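Local coordinates for kelch domain-containing protein (Colletotrichum graminicola M1.001, PDB 5C86), which probably oxidises alcohols as a copper-dependent oxidase of the AA5 family, related to galactose oxidase and glyoxal oxidase, at residues A[159-167]-A[199-209]; A[407-415]-A[441-450]. One frame throughout, in Å; residues are numbered along the deposited sequence.

Interaction 1: residues A[159-167]-A[199-209]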
loop_
_atom_site.group_PDB
_atom_site.type_symbol
_atom_site.label_atom_id
_atom_site.label_comp_id
_atom_site.label_asym_id
_atom_site.label_seq_id
_atom_site.Cartn_x
_atom_site.Cartn_y
_atom_site.Cartn_z
ATOM N N LEU A 159 -23.548 4.415 2.671
ATOM C CA LEU A 159 -23.779 5.144 1.487
ATOM C C LEU A 159 -24.690 4.283 0.599
ATOM O O LEU A 159 -24.258 3.317 -0.058
ATOM C CB LEU A 159 -22.466 5.414 0.776
ATOM C CG LEU A 159 -21.565 6.385 1.548
ATOM C CD1 LEU A 159 -20.101 6.326 1.015
ATOM C CD2 LEU A 159 -22.120 7.823 1.520
ATOM N N ALA A 160 -26.004 4.585 0.607
ATOM C CA ALA A 160 -26.958 3.823 -0.218
ATOM C C ALA A 160 -26.561 3.738 -1.677
ATOM O O ALA A 160 -26.850 2.718 -2.384
ATOM C CB ALA A 160 -28.364 4.451 -0.095
ATOM N N GLY A 161 -25.892 4.771 -2.185
ATOM C CA GLY A 161 -25.496 4.785 -3.564
ATOM C C GLY A 161 -24.190 4.068 -3.864
ATOM O O GLY A 161 -23.761 4.086 -5.031
ATOM N N CYS A 162 -23.625 3.442 -2.829
ATOM C CA CYS A 162 -22.356 2.628 -2.976
ATOM C C CYS A 162 -22.506 1.172 -2.550
ATOM O O CYS A 162 -21.909 0.732 -1.591
ATOM C CB CYS A 162 -21.236 3.265 -2.160
ATOM S SG CYS A 162 -20.874 4.988 -2.538
ATOM N N PRO A 163 -23.337 0.412 -3.287
ATOM C CA PRO A 163 -23.526 -0.963 -3.090
ATOM C C PRO A 163 -22.298 -1.733 -3.508
ATOM O O PRO A 163 -21.598 -1.339 -4.457
ATOM C CB PRO A 163 -24.670 -1.282 -4.092
ATOM C CG PRO A 163 -24.512 -0.330 -5.185
ATOM C CD PRO A 163 -24.145 0.920 -4.419
ATOM N N VAL A 164 -22.057 -2.841 -2.837
ATOM C CA VAL A 164 -20.969 -3.703 -3.217
ATOM C C VAL A 164 -21.238 -4.526 -4.466
ATOM O O VAL A 164 -20.296 -4.996 -5.120
ATOM C CB VAL A 164 -20.505 -4.571 -2.019
ATOM C CG1 VAL A 164 -21.488 -5.676 -1.701
ATOM C CG2 VAL A 164 -19.127 -5.138 -2.260
ATOM N N LYS A 165 -22.516 -4.827 -4.796
ATOM C CA LYS A 165 -22.788 -5.722 -5.898
ATOM C C LYS A 165 -21.996 -5.520 -7.159
ATOM O O LYS A 165 -21.454 -6.522 -7.686
ATOM C CB LYS A 165 -24.299 -5.758 -6.243
ATOM C CG LYS A 165 -24.717 -6.849 -7.233
ATOM C CD LYS A 165 -26.284 -6.749 -7.416
ATOM C CE LYS A 165 -26.787 -7.639 -8.525
ATOM N NZ LYS A 165 -26.445 -9.054 -8.232
ATOM N N PRO A 166 -21.849 -4.245 -7.676
ATOM C CA PRO A 166 -21.169 -4.036 -8.960
ATOM C C PRO A 166 -19.719 -4.597 -8.985
ATOM O O PRO A 166 -19.243 -4.917 -10.038
ATOM C CB PRO A 166 -21.165 -2.499 -9.161
ATOM C CG PRO A 166 -22.260 -2.029 -8.304
ATOM C CD PRO A 166 -22.432 -2.986 -7.178
ATOM N N LEU A 167 -19.053 -4.617 -7.832
ATOM C CA LEU A 167 -17.601 -5.084 -7.828
ATOM C C LEU A 167 -17.461 -6.540 -7.508
ATOM O O LEU A 167 -16.357 -7.072 -7.642
ATOM C CB LEU A 167 -16.796 -4.236 -6.849
ATOM C CG LEU A 167 -17.063 -4.349 -5.334
ATOM C CD1 LEU A 167 -16.585 -5.628 -4.690
ATOM C CD2 LEU A 167 -16.419 -3.152 -4.639
ATOM N N ASN A 199 -15.545 0.026 -11.477
ATOM C CA ASN A 199 -16.684 0.886 -11.087
ATOM C C ASN A 199 -16.186 2.111 -10.398
ATOM O O ASN A 199 -15.300 2.041 -9.523
ATOM C CB ASN A 199 -17.584 0.160 -10.173
ATOM C CG ASN A 199 -18.319 -0.993 -10.871
ATOM O OD1 ASN A 199 -19.334 -0.757 -11.568
ATOM N ND2 ASN A 199 -17.795 -2.176 -10.790
ATOM N N TRP A 200 -16.808 3.246 -10.721
ATOM C CA TRP A 200 -16.639 4.417 -9.930
ATOM C C TRP A 200 -17.608 4.491 -8.786
ATOM O O TRP A 200 -18.750 4.104 -8.967
ATOM C CB TRP A 200 -16.869 5.655 -10.813
ATOM C CG TRP A 200 -15.856 5.943 -11.786
ATOM C CD1 TRP A 200 -15.897 5.731 -13.117
ATOM C CD2 TRP A 200 -14.558 6.530 -11.511
ATOM N NE1 TRP A 200 -14.746 6.173 -13.711
ATOM C CE2 TRP A 200 -13.916 6.659 -12.728
ATOM C CE3 TRP A 200 -13.908 6.962 -10.351
ATOM C CZ2 TRP A 200 -12.611 7.149 -12.845
ATOM C CZ3 TRP A 200 -12.602 7.488 -10.497
ATOM C CH2 TRP A 200 -12.010 7.574 -11.727
ATOM N N TYR A 201 -17.145 4.949 -7.619
ATOM C CA TYR A 201 -17.937 5.251 -6.457
ATOM C C TYR A 201 -17.718 6.695 -6.092
ATOM O O TYR A 201 -16.614 7.262 -6.278
ATOM C CB TYR A 201 -17.585 4.406 -5.267
ATOM C CG TYR A 201 -17.969 2.943 -5.433
ATOM C CD1 TYR A 201 -19.219 2.518 -5.034
ATOM C CD2 TYR A 201 -17.116 2.001 -5.999
ATOM C CE1 TYR A 201 -19.604 1.187 -5.188
ATOM C CE2 TYR A 201 -17.498 0.689 -6.155
ATOM C CZ TYR A 201 -18.759 0.278 -5.765
ATOM O OH TYR A 201 -19.191 -1.044 -5.863
ATOM N N ASP A 202 -18.799 7.352 -5.640
ATOM C CA ASP A 202 -18.756 8.709 -5.137
ATOM C C ASP A 202 -19.107 8.592 -3.703
ATOM O O ASP A 202 -20.105 7.946 -3.339
ATOM C CB ASP A 202 -19.779 9.565 -5.895
ATOM C CG ASP A 202 -19.778 11.049 -5.471
ATOM O OD1 ASP A 202 -19.140 11.460 -4.504
ATOM O OD2 ASP A 202 -20.495 11.799 -6.162
ATOM N N THR A 203 -18.264 9.134 -2.845
ATOM C CA THR A 203 -18.375 9.012 -1.454
ATOM C C THR A 203 -19.068 10.216 -0.808
ATOM O O THR A 203 -19.116 10.256 0.424
ATOM C CB THR A 203 -17.009 8.798 -0.760
ATOM O OG1 THR A 203 -16.211 9.972 -0.948
ATOM C CG2 THR A 203 -16.310 7.517 -1.361
ATOM N N LYS A 204 -19.533 11.151 -1.608
ATOM C CA LYS A 204 -20.118 12.383 -1.043
ATOM C C LYS A 204 -21.650 12.124 -0.905
ATOM O O LYS A 204 -22.233 11.324 -1.660
ATOM C CB LYS A 204 -19.871 13.528 -1.979
ATOM C CG LYS A 204 -18.404 13.898 -2.199
ATOM C CD LYS A 204 -18.302 15.209 -2.977
ATOM C CE LYS A 204 -18.933 15.274 -4.350
ATOM N NZ LYS A 204 -18.652 14.175 -5.292
ATOM N N GLY A 205 -22.290 12.787 0.052
ATOM C CA GLY A 205 -23.786 12.759 0.106
ATOM C C GLY A 205 -24.265 11.366 0.495
ATOM O O GLY A 205 -23.784 10.797 1.494
ATOM N N THR A 206 -25.195 10.837 -0.303
ATOM C CA THR A 206 -25.713 9.513 -0.105
ATOM C C THR A 206 -24.982 8.495 -1.016
ATOM O O THR A 206 -25.293 7.285 -1.032
ATOM C CB THR A 206 -27.275 9.420 -0.317
ATOM O OG1 THR A 206 -27.589 9.721 -1.651
ATOM C CG2 THR A 206 -28.002 10.431 0.544
ATOM N N GLY A 207 -24.002 8.968 -1.777
ATOM C CA GLY A 207 -23.202 8.095 -2.613
ATOM C C GLY A 207 -23.753 7.870 -3.976
ATOM O O GLY A 207 -24.926 8.143 -4.299
ATOM N N SER A 208 -22.907 7.316 -4.813
ATOM C CA SER A 208 -23.316 6.969 -6.119
ATOM C C SER A 208 -22.273 6.010 -6.683
ATOM O O SER A 208 -21.174 5.841 -6.073
ATOM C CB SER A 208 -23.483 8.238 -6.960
ATOM O OG SER A 208 -22.284 8.590 -7.598
ATOM N N ASN A 209 -22.634 5.348 -7.771
ATOM C CA ASN A 209 -21.741 4.424 -8.469
ATOM C C ASN A 209 -22.084 4.347 -9.873
ATOM O O ASN A 209 -23.246 4.580 -10.239
ATOM C CB ASN A 209 -21.763 3.023 -7.821
ATOM C CG ASN A 209 -23.057 2.235 -8.128
ATOM O OD1 ASN A 209 -23.127 1.448 -9.067
ATOM N ND2 ASN A 209 -24.063 2.475 -7.342
#
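Y201 reaches across to residues 159-167 with its hydroxyl, giving a 2.8 Å hydrogen bond from OH to P163 O; the donor lies in the carbonyl plane, and the oxygen sits at the edge of the ring. Y201 CG stands anti to the residue's own carbonyl carbon (chi1 -69°), which carries the ring across to C162, whose CB is 3.6 Å from Y201 CD1 and whose sulfur stands at the ring edge as a Cys sulfur-aromatic contact. N209 ND2 donates an almost straight bond (171°) to G161 O at 2.8 Å, coming from above that carbonyl plane while the oxygen stays in the amide plane of N209; the same ND2 lies against P163 CD. A backbone bond from G161 N to T206 O, also 2.8 Å, joins the two turns, and L159 CD2 comes within 3.4 Å of G205 O. At the far end the bond from N199 ND2 to P166 O is weak, and Q191 is the stronger partner of that amide.

Further out, a type I turn from L159 to C162 presents G161, and a type II' turn from K204 to G207 presents T206. D202 OD1 receives K204 N in an Asx turn and K204 NZ in a salt bridge, from opposite faces of its carboxylate. The loop leaving strand 155-158 is thereby fastened to the hairpin 197-214 of the next four-stranded sheet, a blade-to-blade contact of a Kelch beta-propeller.

Interaction 2: residues A[407-415]-A[441-450]; sequences DAGAYTFSM and DGKSFTVNVP
Strands 412-415 and 444-448 of the C-terminal early-set domain, related to that of galactose oxidase, face each other here through their side chains, and the backbones come together only in the loops just before them. F445 is central to an aromatic cluster with Y411 and F413. The edge of Y411 is turned toward the face of F445 in an offset edge-to-face pair, planes at 79° and centroids 5.6 Å apart, with Y411 CD2 3.5 Å from F445 CE1. F413 meets F445 obliquely instead: its CZ and CE1 lie against CB and CG of F445, F413 CZ lying 3.6 Å from F445 CB, and the planes stand at 49°. F445 CG is anti to its own carbonyl carbon (chi1 -66°), sending the ring toward G409, where CZ is 3.4 Å from G409 O, a carbonyl set at the ring edge.

Y411 is also held at its far end, its OH donating a 2.6 Å hydrogen bond to D407 O. Beside it the two segments join: G409 N gives a 2.9 Å bond to G442 O, an oxygen that A408 CA also approaches closely in a CA-H...O contact. G442 sits in a turn at positive phi, shaped by D441 OD1, which accepts from both K443 N and S444 N on the same face of its carboxylate. CG of K443 packs against A408, while its NZ bonds M405 O.

Toward the other end the contacts become looser and apolar: F413 CD1 against V447 CG1, then M415 with V449 and P450, where M415 SD lies 4.2 Å from P450 CD. I403 of strand 400-405 lines the same interior beside F413 and V447. Such inward-facing aromatic and aliphatic residues form the hydrophobic core of an immunoglobulin-like beta-sandwich, the E-set fold.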
loop_
_atom_site.group_PDB
_atom_site.type_symbol
_atom_site.label_atom_id
_atom_site.label_comp_id
_atom_site.label_asym_id
_atom_site.label_seq_id
_atom_site.Cartn_x
_atom_site.Cartn_y
_atom_site.Cartn_z
ATOM N N ASP A 407 24.480 19.017 -1.636
ATOM C CA ASP A 407 25.433 19.120 -2.725
ATOM C C ASP A 407 24.735 19.699 -3.974
ATOM O O ASP A 407 23.663 19.269 -4.367
ATOM C CB ASP A 407 25.986 17.734 -3.105
ATOM C CG ASP A 407 26.250 16.826 -1.880
ATOM O OD1 ASP A 407 27.250 17.193 -1.200
ATOM O OD2 ASP A 407 25.443 15.835 -1.552
ATOM N N ALA A 408 25.366 20.605 -4.687
ATOM C CA ALA A 408 24.812 21.126 -5.965
ATOM C C ALA A 408 24.676 20.069 -6.970
ATOM O O ALA A 408 25.502 19.173 -7.079
ATOM C CB ALA A 408 25.696 22.251 -6.502
ATOM N N GLY A 409 23.618 20.126 -7.757
ATOM C CA GLY A 409 23.449 19.236 -8.834
ATOM C C GLY A 409 22.154 19.513 -9.609
ATOM O O GLY A 409 21.465 20.447 -9.293
ATOM N N ALA A 410 21.866 18.646 -10.553
ATOM C CA ALA A 410 20.625 18.635 -11.297
ATOM C C ALA A 410 19.778 17.504 -10.644
ATOM O O ALA A 410 20.132 16.351 -10.694
ATOM C CB ALA A 410 20.863 18.346 -12.767
ATOM N N TYR A 411 18.694 17.876 -10.016
ATOM C CA TYR A 411 17.886 16.926 -9.303
ATOM C C TYR A 411 16.473 16.802 -9.891
ATOM O O TYR A 411 15.928 17.803 -10.457
ATOM C CB TYR A 411 17.702 17.369 -7.875
ATOM C CG TYR A 411 18.967 17.284 -7.033
ATOM C CD1 TYR A 411 19.388 16.054 -6.493
ATOM C CD2 TYR A 411 19.811 18.362 -6.889
ATOM C CE1 TYR A 411 20.580 15.963 -5.777
ATOM C CE2 TYR A 411 20.976 18.232 -6.163
ATOM C CZ TYR A 411 21.320 17.024 -5.592
ATOM O OH TYR A 411 22.466 16.977 -4.809
ATOM N N THR A 412 15.911 15.620 -9.736
ATOM C CA THR A 412 14.438 15.426 -9.891
ATOM C C THR A 412 13.864 14.990 -8.581
ATOM O O THR A 412 14.574 14.691 -7.649
ATOM C CB THR A 412 14.126 14.361 -10.938
ATOM O OG1 THR A 412 14.768 13.112 -10.593
ATOM C CG2 THR A 412 14.589 14.783 -12.380
ATOM N N PHE A 413 12.550 15.086 -8.450
ATOM C CA PHE A 413 11.883 14.954 -7.226
ATOM C C PHE A 413 10.591 14.136 -7.357
ATOM O O PHE A 413 9.955 14.042 -8.378
ATOM C CB PHE A 413 11.541 16.308 -6.568
ATOM C CG PHE A 413 12.677 17.200 -6.410
ATOM C CD1 PHE A 413 13.069 18.061 -7.394
ATOM C CD2 PHE A 413 13.418 17.137 -5.264
ATOM C CE1 PHE A 413 14.226 18.836 -7.224
ATOM C CE2 PHE A 413 14.589 17.908 -5.085
ATOM C CZ PHE A 413 14.971 18.733 -6.070
ATOM N N SER A 414 10.230 13.520 -6.234
ATOM C CA SER A 414 8.918 12.862 -6.133
ATOM C C SER A 414 8.438 12.818 -4.723
ATOM O O SER A 414 9.216 12.964 -3.785
ATOM C CB SER A 414 8.835 11.455 -6.697
ATOM O OG SER A 414 9.690 10.615 -6.007
ATOM N N MET A 415 7.135 12.717 -4.530
ATOM C CA MET A 415 6.521 12.554 -3.205
ATOM C C MET A 415 5.763 11.221 -3.233
ATOM O O MET A 415 4.988 10.992 -4.135
ATOM C CB MET A 415 5.660 13.732 -2.761
ATOM C CG MET A 415 4.536 14.118 -3.686
ATOM S SD MET A 415 3.782 15.743 -3.344
ATOM C CE MET A 415 2.590 15.362 -2.050
ATOM N N ASP A 441 21.770 28.028 -7.505
ATOM C CA ASP A 441 23.009 27.400 -7.077
ATOM C C ASP A 441 23.050 25.901 -7.224
ATOM O O ASP A 441 24.019 25.258 -6.800
ATOM C CB ASP A 441 23.219 27.792 -5.630
ATOM C CG ASP A 441 22.035 27.400 -4.690
ATOM O OD1 ASP A 441 21.026 26.763 -5.126
ATOM O OD2 ASP A 441 22.178 27.714 -3.490
ATOM N N GLY A 442 22.000 25.315 -7.789
ATOM C CA GLY A 442 21.889 23.882 -7.857
ATOM C C GLY A 442 21.702 23.206 -6.507
ATOM O O GLY A 442 21.816 21.964 -6.441
ATOM N N LYS A 443 21.323 23.939 -5.495
ATOM C CA LYS A 443 21.086 23.376 -4.141
ATOM C C LYS A 443 19.630 23.529 -3.701
ATOM O O LYS A 443 18.973 22.564 -3.240
ATOM C CB LYS A 443 21.993 24.012 -3.127
ATOM C CG LYS A 443 23.477 23.611 -3.280
ATOM C CD LYS A 443 24.403 24.219 -2.186
ATOM C CE LYS A 443 23.863 24.426 -0.704
ATOM N NZ LYS A 443 23.324 23.487 0.418
ATOM N N SER A 444 19.071 24.681 -3.926
ATOM C CA SER A 444 17.716 24.910 -3.467
ATOM C C SER A 444 16.814 24.747 -4.726
ATOM O O SER A 444 17.131 25.251 -5.817
ATOM C CB SER A 444 17.555 26.328 -2.936
ATOM O OG SER A 444 18.165 26.344 -1.642
ATOM N N PHE A 445 15.736 23.967 -4.567
ATOM C CA PHE A 445 14.775 23.680 -5.601
ATOM C C PHE A 445 13.414 23.872 -5.041
ATOM O O PHE A 445 13.115 23.370 -3.950
ATOM C CB PHE A 445 14.903 22.301 -6.136
ATOM C CG PHE A 445 16.163 22.063 -6.852
ATOM C CD1 PHE A 445 17.313 21.821 -6.133
ATOM C CD2 PHE A 445 16.204 22.096 -8.244
ATOM C CE1 PHE A 445 18.509 21.657 -6.802
ATOM C CE2 PHE A 445 17.407 21.919 -8.905
ATOM C CZ PHE A 445 18.544 21.740 -8.137
ATOM N N THR A 446 12.516 24.509 -5.780
ATOM C CA THR A 446 11.194 24.682 -5.250
ATOM C C THR A 446 10.214 23.888 -6.113
ATOM O O THR A 446 10.265 23.944 -7.323
ATOM C CB THR A 446 10.782 26.175 -5.202
ATOM O OG1 THR A 446 11.719 26.866 -4.320
ATOM C CG2 THR A 446 9.348 26.344 -4.717
ATOM N N VAL A 447 9.358 23.151 -5.454
ATOM C CA VAL A 447 8.294 22.353 -6.053
ATOM C C VAL A 447 6.966 22.884 -5.573
ATOM O O VAL A 447 6.891 23.609 -4.570
ATOM C CB VAL A 447 8.406 20.841 -5.648
ATOM C CG1 VAL A 447 9.680 20.248 -6.173
ATOM C CG2 VAL A 447 8.237 20.596 -4.131
ATOM N N ASN A 448 5.894 22.472 -6.243
ATOM C CA ASN A 448 4.591 22.736 -5.662
ATOM C C ASN A 448 3.852 21.405 -5.535
ATOM O O ASN A 448 3.803 20.582 -6.459
ATOM C CB ASN A 448 3.725 23.620 -6.572
ATOM C CG ASN A 448 4.171 25.035 -6.704
ATOM O OD1 ASN A 448 5.081 25.551 -6.011
ATOM N ND2 ASN A 448 3.456 25.727 -7.578
ATOM N N VAL A 449 3.133 21.277 -4.437
ATOM C CA VAL A 449 2.223 20.140 -4.263
ATOM C C VAL A 449 1.075 20.258 -5.275
ATOM O O VAL A 449 0.622 21.376 -5.429
ATOM C CB VAL A 449 1.679 20.114 -2.868
ATOM C CG1 VAL A 449 0.634 19.033 -2.711
ATOM C CG2 VAL A 449 2.811 19.875 -1.890
ATOM N N PRO A 450 0.619 19.176 -5.904
ATOM C CA PRO A 450 -0.506 19.267 -6.783
ATOM C C PRO A 450 -1.704 20.007 -6.132
ATOM O O PRO A 450 -1.978 19.893 -4.969
ATOM C CB PRO A 450 -0.880 17.816 -7.025
ATOM C CG PRO A 450 0.468 17.101 -6.950
ATOM C CD PRO A 450 1.200 17.814 -5.901
#

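Overall arrangement
The two contacts lie in different domains, with centres about 40 Å apart and nearest atoms about 16 Å apart, and share no strand. Both are partly buried. Interaction 1 joins elements of adjacent propeller blades and relies on hydrogen bonds to loop carbonyls, with side chains of a tyrosine and an asparagine among the donors; L167, at the N199 end of the contact, has its side chain about 11 Å from that of Y120, a copper ligand in another structure of this protein; this model holds no copper. Interaction 2 is internal to the E-set domain and away from the annotated sites: its middle is an apolar interior, and its single cross-segment hydrogen bond sits at the loop end, beside the exposed A408 and D441.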